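Local coordinates for protein thermostable carboxypeptidase 1 (Pyrococcus furiosus, PDB 1KA2) that removes amino acids one after another from the C-terminus of peptides as a cobalt-dependent metallocarboxypeptidase of broad specificity, sparing proline, glycine, aspartate and glutamate, at residues E107-T111 with L141-A145; E153-D157 with F367-R371; G310-V316 with E336-F342. One frame throughout, in Å; residues are numbered along the deposited sequence.

Overall arrangement
Three contacts in this largely helical M32 carboxypeptidase illustrate how helices near and far apart in sequence hold a fold together. Interaction 1 comes first along the chain and joins helices 102-124 and 132-149. Interaction 2 ties the segment leading into the next helix, 155-163, to helix 359-375; the centres of interactions 1 and 2 are 16 Å apart, their nearest atoms about 6 Å. Interaction 3 (helices 313-326 and 335-342) is nested within the loop interaction 2 closes, yet its centre lies 38 Å from interaction 2's and 44 Å from interaction 1's, the latter across the chain's centre. Interaction 3 alone nears the active site, its Arg311 side chain about 12 Å from the magnesium.

Interaction 1. Residues E107-T111 with L141-A145; sequences EVSET and LAKRA
Glu107 and Arg144 join two neighbouring helices by a salt bridge: Arg144 NH1 donates to Glu107 OE2 at 3.2 Å, while the bond from Arg144 NH2 to Glu107 OE2, 3.4 Å long, is weak. The carboxylate oxygen sits at the guanidinium edge. A water completes the link, donating to Glu107 OE2 at 2.8 Å and accepting from Arg144 NH2 at 2.7 Å. Glu107 reaches across fully extended, with chi1 and chi2 both t, whereas Arg144 starts m and bends at chi2 (-108°) and again at chi3 (m). The two short segments are alpha-helical and nearly antiparallel, their own axes 12.0 Å apart at closest approach with a signed crossing angle of -158°. In register, the CA atoms of Val108 and Leu141 lie 7.1 Å apart. Leu141, in the mt rotamer, fills the space between: its CD1 is 4.0 Å from Val108 CG2 and 3.8 Å from Thr111 CB, and its CD2 is 3.4 Å from Glu107 OE1. Thr111 OG1 turns back to Glu107 O at 2.7 Å. Here the two antiparallel segments, on consecutive helices 102-124 and 132-149, set one buried leucine beside a hydrated surface charge pair, so that apolar contact and electrostatics act side by side.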
ATOM      1  N   GLU A 107      21.033  10.426 -16.938  1.00 48.43           N
ATOM      2  CA  GLU A 107      20.606  11.180 -18.108  1.00 48.52           C
ATOM      3  C   GLU A 107      19.198  10.753 -18.528  1.00 47.46           C
ATOM      4  O   GLU A 107      18.319  11.592 -18.722  1.00 47.49           O
ATOM      5  CB  GLU A 107      21.600  10.963 -19.257  1.00 48.21           C
ATOM      6  CG  GLU A 107      21.317  11.800 -20.497  1.00 48.77           C
ATOM      7  CD  GLU A 107      22.294  11.535 -21.633  1.00 50.17           C
ATOM      8  OE1 GLU A 107      22.142  12.167 -22.700  1.00 53.28           O
ATOM      9  OE2 GLU A 107      23.213  10.701 -21.468  1.00 50.52           O
ATOM     10  N   VAL A 108      18.989   9.446 -18.648  1.00 47.26           N
ATOM     11  CA  VAL A 108      17.695   8.901 -19.048  1.00 46.65           C
ATOM     12  C   VAL A 108      16.561   9.283 -18.100  1.00 46.85           C
ATOM     13  O   VAL A 108      15.492   9.695 -18.544  1.00 44.63           O
ATOM     14  CB  VAL A 108      17.759   7.362 -19.174  1.00 45.49           C
ATOM     15  CG1 VAL A 108      16.352   6.774 -19.246  1.00 45.32           C
ATOM     16  CG2 VAL A 108      18.541   6.983 -20.426  1.00 43.83           C
ATOM     17  N   SER A 109      16.788   9.138 -16.800  1.00 48.30           N
ATOM     18  CA  SER A 109      15.767   9.500 -15.825  1.00 49.34           C
ATOM     19  C   SER A 109      15.389  10.959 -16.017  1.00 49.10           C
ATOM     20  O   SER A 109      14.213  11.295 -16.143  1.00 49.31           O
ATOM     21  CB  SER A 109      16.278   9.293 -14.399  1.00 50.12           C
ATOM     22  OG  SER A 109      16.188   7.935 -14.016  1.00 51.86           O
ATOM     23  N   GLU A 110      16.395  11.824 -16.043  1.00 49.93           N
ATOM     24  CA  GLU A 110      16.162  13.254 -16.224  1.00 51.13           C
ATOM     25  C   GLU A 110      15.381  13.526 -17.499  1.00 49.28           C
ATOM     26  O   GLU A 110      14.258  14.012 -17.453  1.00 48.72           O
ATOM     27  CB  GLU A 110      17.496  14.016 -16.261  1.00 52.70           C
ATOM     28  CG  GLU A 110      18.032  14.381 -14.882  1.00 55.45           C
ATOM     29  CD  GLU A 110      19.469  14.884 -14.902  1.00 56.14           C
ATOM     30  OE1 GLU A 110      19.796  15.789 -15.698  1.00 55.75           O
ATOM     31  OE2 GLU A 110      20.271  14.373 -14.097  1.00 57.12           O
ATOM     32  N   THR A 111      15.988  13.201 -18.634  1.00 48.59           N
ATOM     33  CA  THR A 111      15.369  13.409 -19.934  1.00 47.47           C
ATOM     34  C   THR A 111      13.951  12.824 -19.990  1.00 47.23           C
ATOM     35  O   THR A 111      13.004  13.499 -20.398  1.00 46.55           O
ATOM     36  CB  THR A 111      16.244  12.781 -21.037  1.00 48.29           C
ATOM     37  OG1 THR A 111      17.617  13.135 -20.805  1.00 46.71           O
ATOM     38  CG2 THR A 111      15.818  13.286 -22.414  1.00 47.29           C
ATOM     39  N   LEU A 141      19.218   8.563 -26.993  1.00 38.38           N
ATOM     40  CA  LEU A 141      19.377   7.696 -25.822  1.00 38.61           C
ATOM     41  C   LEU A 141      19.131   6.227 -26.193  1.00 37.99           C
ATOM     42  O   LEU A 141      19.835   5.332 -25.722  1.00 36.11           O
ATOM     43  CB  LEU A 141      18.411   8.120 -24.711  1.00 37.19           C
ATOM     44  CG  LEU A 141      18.577   9.538 -24.144  1.00 39.81           C
ATOM     45  CD1 LEU A 141      17.470   9.798 -23.131  1.00 39.19           C
ATOM     46  CD2 LEU A 141      19.954   9.704 -23.491  1.00 36.98           C
ATOM     47  N   ALA A 142      18.129   5.989 -27.039  1.00 37.55           N
ATOM     48  CA  ALA A 142      17.802   4.639 -27.487  1.00 39.00           C
ATOM     49  C   ALA A 142      18.983   4.000 -28.229  1.00 40.69           C
ATOM     50  O   ALA A 142      19.340   2.850 -27.969  1.00 40.22           O
ATOM     51  CB  ALA A 142      16.581   4.673 -28.392  1.00 39.80           C
ATOM     52  N   LYS A 143      19.579   4.745 -29.158  1.00 41.39           N
ATOM     53  CA  LYS A 143      20.719   4.235 -29.918  1.00 42.28           C
ATOM     54  C   LYS A 143      21.868   3.942 -28.962  1.00 41.91           C
ATOM     55  O   LYS A 143      22.453   2.858 -29.005  1.00 41.94           O
ATOM     56  CB  LYS A 143      21.159   5.247 -30.978  1.00 42.83           C
ATOM     57  CG  LYS A 143      20.182   5.416 -32.138  1.00 41.55           C
ATOM     58  CD  LYS A 143      20.310   6.805 -32.756  1.00 44.85           C
ATOM     59  CE  LYS A 143      20.789   6.768 -34.195  1.00 47.45           C
ATOM     60  NZ  LYS A 143      19.817   6.093 -35.093  1.00 49.83           N
ATOM     61  N   ARG A 144      22.187   4.896 -28.091  1.00 41.15           N
ATOM     62  CA  ARG A 144      23.266   4.678 -27.129  1.00 41.21           C
ATOM     63  C   ARG A 144      22.973   3.381 -26.375  1.00 40.79           C
ATOM     64  O   ARG A 144      23.835   2.514 -26.267  1.00 41.72           O
ATOM     65  CB  ARG A 144      23.361   5.825 -26.104  1.00 42.63           C
ATOM     66  CG  ARG A 144      23.575   7.228 -26.673  1.00 44.21           C
ATOM     67  CD  ARG A 144      24.982   7.755 -26.422  1.00 46.95           C
ATOM     68  NE  ARG A 144      25.401   7.749 -25.015  1.00 46.73           N
ATOM     69  CZ  ARG A 144      24.931   8.553 -24.061  1.00 46.16           C
ATOM     70  NH1 ARG A 144      23.997   9.453 -24.332  1.00 45.31           N
ATOM     71  NH2 ARG A 144      25.420   8.473 -22.829  1.00 43.33           N
ATOM     72  N   ALA A 145      21.746   3.256 -25.865  1.00 40.51           N
ATOM     73  CA  ALA A 145      21.332   2.082 -25.096  1.00 39.54           C
ATOM     74  C   ALA A 145      21.563   0.787 -25.851  1.00 38.85           C
ATOM     75  O   ALA A 145      21.990  -0.214 -25.271  1.00 38.94           O
ATOM     76  CB  ALA A 145      19.860   2.203 -24.697  1.00 39.66           C
TER
HETATM   77  O   HOH W   1      25.421   9.508 -20.314  1.00 36.28           O

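Interaction 2. Residues E153-D157 with F367-R371; sequences EEPYD and FKLER
Residues 153-157 run from an extended Glu154 (phi/psi -112/156) into helix 155-163, while 367-371 is regular helix; Tyr156 and Arg371 are in register, their CA atoms 6.1 Å apart. Asp157 OD2 accepts from Glu154 N at 2.6 Å, and Asp157 N donates to Glu154 O at 3.1 Å, holding the turn. Tyr156, with chi1 t, lays one ring face over the Arg371 backbone in a CH-pi contact, the CA of Arg371 being 4.3 Å from the ring centroid. Thus the start of one helix is fastened to helix 359-375, the two segments being 210 residues apart at their closest ends, a long-range tie in this helical fold. Arg371, extended with chi1 to chi3 all t, forms a two-pronged salt bridge: its NE donates to Glu154 OE1 at 2.9 Å and its NH2 to Glu154 OE2 at 2.6 Å. NH1 of Arg371 also pairs with Glu173. Tyr156 OH donates to Glu370 OE1 at 2.8 Å; Glu370 also bonds Trp412 and Gly418. Tyr156 CE1 meets Phe367 CE1 rim to rim at 3.6 Å.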
ATOM      1  N   GLU A 153      22.944  -8.558 -35.066  1.00 59.53           N
ATOM      2  CA  GLU A 153      22.493  -8.004 -36.338  1.00 58.37           C
ATOM      3  C   GLU A 153      22.233  -6.503 -36.326  1.00 57.17           C
ATOM      4  O   GLU A 153      23.046  -5.715 -36.819  1.00 57.64           O
ATOM      5  CB  GLU A 153      21.234  -8.750 -36.794  1.00 60.23           C
ATOM      6  CG  GLU A 153      20.792  -8.460 -38.225  1.00 63.63           C
ATOM      7  CD  GLU A 153      21.744  -9.033 -39.269  1.00 64.57           C
ATOM      8  OE1 GLU A 153      22.701  -9.745 -38.887  1.00 65.37           O
ATOM      9  OE2 GLU A 153      21.527  -8.774 -40.475  1.00 65.40           O
ATOM     10  N   GLU A 154      21.101  -6.112 -35.753  1.00 55.20           N
ATOM     11  CA  GLU A 154      20.698  -4.705 -35.677  1.00 52.47           C
ATOM     12  C   GLU A 154      20.691  -4.138 -34.266  1.00 50.95           C
ATOM     13  O   GLU A 154      20.554  -4.872 -33.287  1.00 51.30           O
ATOM     14  CB  GLU A 154      19.287  -4.512 -36.213  1.00 52.87           C
ATOM     15  CG  GLU A 154      19.060  -4.896 -37.634  1.00 53.26           C
ATOM     16  CD  GLU A 154      17.585  -4.924 -37.948  1.00 52.01           C
ATOM     17  OE1 GLU A 154      16.899  -3.935 -37.620  1.00 53.56           O
ATOM     18  OE2 GLU A 154      17.111  -5.928 -38.514  1.00 52.77           O
ATOM     19  N   PRO A 155      20.821  -2.808 -34.151  1.00 48.71           N
ATOM     20  CA  PRO A 155      20.817  -2.135 -32.852  1.00 46.94           C
ATOM     21  C   PRO A 155      19.426  -2.302 -32.235  1.00 44.58           C
ATOM     22  O   PRO A 155      19.276  -2.383 -31.022  1.00 42.32           O
ATOM     23  CB  PRO A 155      21.103  -0.679 -33.214  1.00 47.50           C
ATOM     24  CG  PRO A 155      21.897  -0.787 -34.480  1.00 47.99           C
ATOM     25  CD  PRO A 155      21.167  -1.864 -35.228  1.00 48.42           C
ATOM     26  N   TYR A 156      18.414  -2.366 -33.095  1.00 42.93           N
ATOM     27  CA  TYR A 156      17.042  -2.510 -32.639  1.00 42.55           C
ATOM     28  C   TYR A 156      16.790  -3.863 -31.979  1.00 42.60           C
ATOM     29  O   TYR A 156      15.787  -4.034 -31.287  1.00 43.07           O
ATOM     30  CB  TYR A 156      16.069  -2.301 -33.797  1.00 40.86           C
ATOM     31  CG  TYR A 156      14.626  -2.172 -33.361  1.00 40.86           C
ATOM     32  CD1 TYR A 156      13.665  -3.092 -33.783  1.00 37.58           C
ATOM     33  CD2 TYR A 156      14.222  -1.133 -32.514  1.00 40.14           C
ATOM     34  CE1 TYR A 156      12.334  -2.985 -33.376  1.00 41.04           C
ATOM     35  CE2 TYR A 156      12.891  -1.017 -32.098  1.00 39.90           C
ATOM     36  CZ  TYR A 156      11.955  -1.947 -32.535  1.00 39.54           C
ATOM     37  OH  TYR A 156      10.644  -1.834 -32.145  1.00 37.25           O
ATOM     38  N   ASP A 157      17.695  -4.816 -32.184  1.00 41.63           N
ATOM     39  CA  ASP A 157      17.549  -6.131 -31.567  1.00 42.30           C
ATOM     40  C   ASP A 157      17.769  -5.988 -30.071  1.00 41.92           C
ATOM     41  O   ASP A 157      17.147  -6.688 -29.278  1.00 42.37           O
ATOM     42  CB  ASP A 157      18.584  -7.132 -32.097  1.00 43.70           C
ATOM     43  CG  ASP A 157      18.413  -7.439 -33.566  1.00 44.29           C
ATOM     44  OD1 ASP A 157      17.275  -7.675 -34.011  1.00 47.32           O
ATOM     45  OD2 ASP A 157      19.432  -7.457 -34.275  1.00 46.24           O
ATOM     46  N   PHE A 367       6.263  -0.177 -35.147  1.00 37.64           N
ATOM     47  CA  PHE A 367       7.440  -1.019 -35.338  1.00 39.17           C
ATOM     48  C   PHE A 367       8.346  -0.477 -36.443  1.00 39.13           C
ATOM     49  O   PHE A 367       9.573  -0.434 -36.297  1.00 37.76           O
ATOM     50  CB  PHE A 367       7.028  -2.446 -35.697  1.00 40.55           C
ATOM     51  CG  PHE A 367       8.144  -3.258 -36.286  1.00 41.54           C
ATOM     52  CD1 PHE A 367       9.322  -3.461 -35.573  1.00 42.95           C
ATOM     53  CD2 PHE A 367       8.026  -3.802 -37.559  1.00 40.44           C
ATOM     54  CE1 PHE A 367      10.372  -4.200 -36.125  1.00 43.99           C
ATOM     55  CE2 PHE A 367       9.068  -4.544 -38.124  1.00 42.56           C
ATOM     56  CZ  PHE A 367      10.244  -4.744 -37.407  1.00 42.89           C
ATOM     57  N   LYS A 368       7.736  -0.078 -37.553  1.00 39.15           N
ATOM     58  CA  LYS A 368       8.504   0.462 -38.662  1.00 41.58           C
ATOM     59  C   LYS A 368       9.184   1.769 -38.270  1.00 40.53           C
ATOM     60  O   LYS A 368      10.374   1.937 -38.499  1.00 40.84           O
ATOM     61  CB  LYS A 368       7.611   0.677 -39.885  1.00 43.33           C
ATOM     62  CG  LYS A 368       7.271  -0.612 -40.618  1.00 48.85           C
ATOM     63  CD  LYS A 368       6.498  -0.347 -41.903  1.00 52.15           C
ATOM     64  CE  LYS A 368       6.328  -1.628 -42.716  1.00 54.00           C
ATOM     65  NZ  LYS A 368       7.643  -2.230 -43.088  1.00 54.86           N
ATOM     66  N   LEU A 369       8.442   2.692 -37.670  1.00 40.01           N
ATOM     67  CA  LEU A 369       9.056   3.945 -37.272  1.00 39.44           C
ATOM     68  C   LEU A 369      10.187   3.709 -36.273  1.00 39.77           C
ATOM     69  O   LEU A 369      11.243   4.342 -36.376  1.00 39.08           O
ATOM     70  CB  LEU A 369       8.011   4.903 -36.690  1.00 39.44           C
ATOM     71  CG  LEU A 369       6.947   5.365 -37.692  1.00 40.09           C
ATOM     72  CD1 LEU A 369       6.145   6.505 -37.102  1.00 38.96           C
ATOM     73  CD2 LEU A 369       7.617   5.821 -38.980  1.00 41.56           C
ATOM     74  N   GLU A 370       9.990   2.781 -35.333  1.00 38.06           N
ATOM     75  CA  GLU A 370      11.024   2.508 -34.328  1.00 38.23           C
ATOM     76  C   GLU A 370      12.306   1.930 -34.927  1.00 37.93           C
ATOM     77  O   GLU A 370      13.408   2.343 -34.560  1.00 36.69           O
ATOM     78  CB  GLU A 370      10.494   1.568 -33.232  1.00 37.56           C
ATOM     79  CG  GLU A 370       9.285   2.118 -32.481  1.00 37.26           C
ATOM     80  CD  GLU A 370       9.132   1.561 -31.078  1.00 35.30           C
ATOM     81  OE1 GLU A 370       9.645   0.462 -30.797  1.00 37.03           O
ATOM     82  OE2 GLU A 370       8.481   2.227 -30.250  1.00 38.64           O
ATOM     83  N   ARG A 371      12.169   0.974 -35.838  1.00 38.55           N
ATOM     84  CA  ARG A 371      13.341   0.383 -36.471  1.00 39.37           C
ATOM     85  C   ARG A 371      14.137   1.459 -37.219  1.00 39.32           C
ATOM     86  O   ARG A 371      15.362   1.470 -37.167  1.00 39.30           O
ATOM     87  CB  ARG A 371      12.924  -0.719 -37.441  1.00 42.09           C
ATOM     88  CG  ARG A 371      14.084  -1.509 -38.007  1.00 41.73           C
ATOM     89  CD  ARG A 371      13.595  -2.467 -39.061  1.00 42.67           C
ATOM     90  NE  ARG A 371      14.574  -3.512 -39.321  1.00 44.87           N
ATOM     91  CZ  ARG A 371      14.375  -4.523 -40.160  1.00 46.16           C
ATOM     92  NH1 ARG A 371      13.224  -4.618 -40.826  1.00 44.31           N
ATOM     93  NH2 ARG A 371      15.319  -5.447 -40.319  1.00 44.63           N
TER

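Interaction 3. Residues G310-V316 with E336-F342; sequences GRSKEFV and EDVYLYF
Phe342, with chi1 m (-86°), lies against the chain leading into helix 313-326, its CD2 3.3 Å from Gly310 O and 4.0 Å from Val316 CG2, with Gly310 O and Arg311 CA at the ring edge. The motif is an N-capped helix start packed against helix 335-342, the next helix along the chain: Ser312 occupies the N-cap, its OG (chi1 p) accepting from Phe315 N at 3.3 Å and also bonding Ile309 O. Gly310 to Ser312 form the turn, Ser312 being extended (phi/psi -78/152), and the helix begins at Lys313; the facing segment is helical. In register, the CA atoms of Arg311 and Phe342 are 5.6 Å apart and those of Lys313 and Tyr339 6.1 Å. Val316 points across at the other helix, its CG1 3.9 Å from Val338 CB and its CG2 4.4 Å from Tyr339 CD1. Tyr339, with chi1 t, brings CE1 to 3.3 Å from Arg311 O, while its hydroxyl bonds Lys497. Polar bonds flank this apolar centre. Lys313 NZ, on a side chain kinked only at chi2 (p), forms a salt bridge with Glu336 OE2 at 2.6 Å. The Arg311 side chain packs on Leu265 of the helix bearing the HEXXH motif, about 8 Å from the side chain of the metal ligand His269 and about 12 Å from the bound magnesium, so it borders the catalytic region without reaching the ion. From there, Arg311 NH1 donates to Phe342 O at 2.6 Å, with an N-H...O angle of 159°.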
ATOM      1  N   GLY A 310     -13.776 -13.653 -24.015  1.00 38.13           N
ATOM      2  CA  GLY A 310     -14.635 -12.502 -23.802  1.00 36.76           C
ATOM      3  C   GLY A 310     -15.445 -11.976 -24.973  1.00 37.28           C
ATOM      4  O   GLY A 310     -16.501 -11.392 -24.762  1.00 36.53           O
ATOM      5  N   ARG A 311     -14.978 -12.169 -26.201  1.00 37.07           N
ATOM      6  CA  ARG A 311     -15.726 -11.680 -27.357  1.00 38.47           C
ATOM      7  C   ARG A 311     -16.423 -12.826 -28.093  1.00 40.04           C
ATOM      8  O   ARG A 311     -17.003 -12.628 -29.163  1.00 39.32           O
ATOM      9  CB  ARG A 311     -14.808 -10.913 -28.325  1.00 38.95           C
ATOM     10  CG  ARG A 311     -14.295  -9.591 -27.789  1.00 41.92           C
ATOM     11  CD  ARG A 311     -13.465  -8.881 -28.840  1.00 41.81           C
ATOM     12  NE  ARG A 311     -12.613  -7.861 -28.238  1.00 42.10           N
ATOM     13  CZ  ARG A 311     -12.988  -6.627 -27.931  1.00 43.17           C
ATOM     14  NH1 ARG A 311     -14.216  -6.217 -28.171  1.00 41.80           N
ATOM     15  NH2 ARG A 311     -12.124  -5.803 -27.365  1.00 44.11           N
ATOM     16  N   SER A 312     -16.358 -14.021 -27.510  1.00 39.96           N
ATOM     17  CA  SER A 312     -16.991 -15.199 -28.103  1.00 40.63           C
ATOM     18  C   SER A 312     -18.499 -15.170 -27.836  1.00 40.86           C
ATOM     19  O   SER A 312     -18.954 -14.608 -26.834  1.00 38.56           O
ATOM     20  CB  SER A 312     -16.396 -16.491 -27.525  1.00 39.20           C
ATOM     21  OG  SER A 312     -16.882 -16.737 -26.222  1.00 41.38           O
ATOM     22  N   LYS A 313     -19.271 -15.780 -28.728  1.00 40.92           N
ATOM     23  CA  LYS A 313     -20.726 -15.811 -28.587  1.00 40.80           C
ATOM     24  C   LYS A 313     -21.159 -16.443 -27.262  1.00 39.51           C
ATOM     25  O   LYS A 313     -22.121 -16.000 -26.632  1.00 38.44           O
ATOM     26  CB  LYS A 313     -21.320 -16.592 -29.750  1.00 43.58           C
ATOM     27  CG  LYS A 313     -22.821 -16.588 -29.784  1.00 48.44           C
ATOM     28  CD  LYS A 313     -23.305 -15.179 -29.979  1.00 50.12           C
ATOM     29  CE  LYS A 313     -24.801 -15.109 -30.166  1.00 51.13           C
ATOM     30  NZ  LYS A 313     -25.180 -13.722 -30.524  1.00 51.81           N
ATOM     31  N   GLU A 314     -20.433 -17.478 -26.848  1.00 38.66           N
ATOM     32  CA  GLU A 314     -20.727 -18.180 -25.607  1.00 37.45           C
ATOM     33  C   GLU A 314     -20.596 -17.294 -24.365  1.00 36.53           C
ATOM     34  O   GLU A 314     -21.461 -17.305 -23.488  1.00 34.83           O
ATOM     35  CB  GLU A 314     -19.816 -19.401 -25.461  1.00 39.38           C
ATOM     36  CG  GLU A 314     -19.986 -20.492 -26.504  1.00 41.18           C
ATOM     37  CD  GLU A 314     -19.464 -20.095 -27.879  1.00 41.39           C
ATOM     38  OE1 GLU A 314     -18.394 -19.445 -27.964  1.00 41.91           O
ATOM     39  OE2 GLU A 314     -20.128 -20.459 -28.867  1.00 43.89           O
ATOM     40  N   PHE A 315     -19.512 -16.529 -24.281  1.00 37.06           N
ATOM     41  CA  PHE A 315     -19.319 -15.645 -23.131  1.00 36.16           C
ATOM     42  C   PHE A 315     -20.473 -14.638 -23.094  1.00 37.58           C
ATOM     43  O   PHE A 315     -20.966 -14.269 -22.032  1.00 38.66           O
ATOM     44  CB  PHE A 315     -17.965 -14.908 -23.224  1.00 34.38           C
ATOM     45  CG  PHE A 315     -17.663 -14.052 -22.018  1.00 34.50           C
ATOM     46  CD1 PHE A 315     -17.230 -14.632 -20.830  1.00 33.24           C
ATOM     47  CD2 PHE A 315     -17.888 -12.678 -22.054  1.00 33.62           C
ATOM     48  CE1 PHE A 315     -17.038 -13.861 -19.685  1.00 32.59           C
ATOM     49  CE2 PHE A 315     -17.701 -11.893 -20.920  1.00 35.20           C
ATOM     50  CZ  PHE A 315     -17.272 -12.491 -19.725  1.00 32.50           C
ATOM     51  N   VAL A 316     -20.925 -14.220 -24.269  1.00 37.78           N
ATOM     52  CA  VAL A 316     -22.025 -13.270 -24.367  1.00 39.28           C
ATOM     53  C   VAL A 316     -23.331 -13.859 -23.827  1.00 41.78           C
ATOM     54  O   VAL A 316     -24.095 -13.169 -23.138  1.00 41.22           O
ATOM     55  CB  VAL A 316     -22.231 -12.796 -25.832  1.00 38.93           C
ATOM     56  CG1 VAL A 316     -23.618 -12.150 -25.987  1.00 35.10           C
ATOM     57  CG2 VAL A 316     -21.106 -11.812 -26.204  1.00 38.17           C
ATOM     58  N   GLU A 336     -27.526 -11.173 -29.622  1.00 51.18           N
ATOM     59  CA  GLU A 336     -26.790 -11.017 -30.882  1.00 50.65           C
ATOM     60  C   GLU A 336     -26.330  -9.566 -30.952  1.00 48.80           C
ATOM     61  O   GLU A 336     -25.251  -9.264 -31.454  1.00 49.76           O
ATOM     62  CB  GLU A 336     -27.677 -11.333 -32.095  1.00 51.39           C
ATOM     63  CG  GLU A 336     -27.372 -12.664 -32.788  1.00 53.85           C
ATOM     64  CD  GLU A 336     -25.991 -12.715 -33.443  1.00 54.34           C
ATOM     65  OE1 GLU A 336     -25.703 -11.869 -34.318  1.00 54.47           O
ATOM     66  OE2 GLU A 336     -25.194 -13.613 -33.089  1.00 53.87           O
ATOM     67  N   ASP A 337     -27.167  -8.670 -30.445  1.00 47.85           N
ATOM     68  CA  ASP A 337     -26.843  -7.253 -30.423  1.00 48.15           C
ATOM     69  C   ASP A 337     -25.599  -7.047 -29.573  1.00 46.06           C
ATOM     70  O   ASP A 337     -24.748  -6.220 -29.889  1.00 46.38           O
ATOM     71  CB  ASP A 337     -28.003  -6.448 -29.831  1.00 51.32           C
ATOM     72  CG  ASP A 337     -29.034  -6.054 -30.870  1.00 52.27           C
ATOM     73  OD1 ASP A 337     -30.182  -5.749 -30.480  1.00 52.25           O
ATOM     74  OD2 ASP A 337     -28.690  -6.033 -32.072  1.00 54.71           O
ATOM     75  N   VAL A 338     -25.501  -7.806 -28.487  1.00 43.72           N
ATOM     76  CA  VAL A 338     -24.353  -7.700 -27.605  1.00 42.47           C
ATOM     77  C   VAL A 338     -23.159  -8.310 -28.313  1.00 42.35           C
ATOM     78  O   VAL A 338     -22.045  -7.793 -28.225  1.00 40.31           O
ATOM     79  CB  VAL A 338     -24.591  -8.427 -26.256  1.00 41.45           C
ATOM     80  CG1 VAL A 338     -23.357  -8.294 -25.372  1.00 38.54           C
ATOM     81  CG2 VAL A 338     -25.818  -7.827 -25.546  1.00 38.27           C
ATOM     82  N   TYR A 339     -23.394  -9.406 -29.029  1.00 42.64           N
ATOM     83  CA  TYR A 339     -22.310 -10.045 -29.756  1.00 42.89           C
ATOM     84  C   TYR A 339     -21.694  -9.085 -30.775  1.00 42.84           C
ATOM     85  O   TYR A 339     -20.500  -8.803 -30.709  1.00 45.02           O
ATOM     86  CB  TYR A 339     -22.783 -11.298 -30.493  1.00 42.17           C
ATOM     87  CG  TYR A 339     -21.641 -11.984 -31.198  1.00 41.47           C
ATOM     88  CD1 TYR A 339     -20.724 -12.754 -30.486  1.00 42.49           C
ATOM     89  CD2 TYR A 339     -21.420 -11.792 -32.562  1.00 42.59           C
ATOM     90  CE1 TYR A 339     -19.610 -13.316 -31.114  1.00 44.61           C
ATOM     91  CE2 TYR A 339     -20.308 -12.345 -33.200  1.00 43.61           C
ATOM     92  CZ  TYR A 339     -19.408 -13.103 -32.474  1.00 44.37           C
ATOM     93  OH  TYR A 339     -18.301 -13.643 -33.097  1.00 48.10           O
ATOM     94  N   LEU A 340     -22.500  -8.591 -31.715  1.00 41.09           N
ATOM     95  CA  LEU A 340     -22.003  -7.673 -32.743  1.00 40.29           C
ATOM     96  C   LEU A 340     -21.285  -6.475 -32.109  1.00 39.46           C
ATOM     97  O   LEU A 340     -20.273  -5.996 -32.615  1.00 38.26           O
ATOM     98  CB  LEU A 340     -23.162  -7.191 -33.633  1.00 39.98           C
ATOM     99  CG  LEU A 340     -23.887  -8.269 -34.464  1.00 43.41           C
ATOM    100  CD1 LEU A 340     -25.102  -7.658 -35.152  1.00 42.09           C
ATOM    101  CD2 LEU A 340     -22.935  -8.875 -35.501  1.00 40.75           C
ATOM    102  N   TYR A 341     -21.822  -6.006 -30.990  1.00 39.13           N
ATOM    103  CA  TYR A 341     -21.255  -4.886 -30.251  1.00 38.00           C
ATOM    104  C   TYR A 341     -19.833  -5.240 -29.798  1.00 37.54           C
ATOM    105  O   TYR A 341     -18.891  -4.480 -30.036  1.00 38.57           O
ATOM    106  CB  TYR A 341     -22.170  -4.595 -29.057  1.00 37.61           C
ATOM    107  CG  TYR A 341     -21.658  -3.621 -28.031  1.00 36.76           C
ATOM    108  CD1 TYR A 341     -21.098  -2.398 -28.407  1.00 36.68           C
ATOM    109  CD2 TYR A 341     -21.785  -3.901 -26.669  1.00 36.41           C
ATOM    110  CE1 TYR A 341     -20.679  -1.479 -27.451  1.00 35.05           C
ATOM    111  CE2 TYR A 341     -21.372  -2.992 -25.704  1.00 37.16           C
ATOM    112  CZ  TYR A 341     -20.820  -1.781 -26.099  1.00 37.31           C
ATOM    113  OH  TYR A 341     -20.429  -0.877 -25.135  1.00 34.29           O
ATOM    114  N   PHE A 342     -19.679  -6.411 -29.182  1.00 35.09           N
ATOM    115  CA  PHE A 342     -18.378  -6.874 -28.692  1.00 36.17           C
ATOM    116  C   PHE A 342     -17.363  -7.177 -29.792  1.00 36.79           C
ATOM    117  O   PHE A 342     -16.179  -7.341 -29.512  1.00 38.08           O
ATOM    118  CB  PHE A 342     -18.553  -8.151 -27.857  1.00 34.19           C
ATOM    119  CG  PHE A 342     -18.885  -7.910 -26.407  1.00 33.01           C
ATOM    120  CD1 PHE A 342     -19.563  -6.768 -26.004  1.00 31.29           C
ATOM    121  CD2 PHE A 342     -18.551  -8.864 -25.446  1.00 32.50           C
ATOM    122  CE1 PHE A 342     -19.906  -6.580 -24.672  1.00 33.52           C
ATOM    123  CE2 PHE A 342     -18.891  -8.685 -24.112  1.00 30.92           C
ATOM    124  CZ  PHE A 342     -19.570  -7.540 -23.726  1.00 32.36           C
TER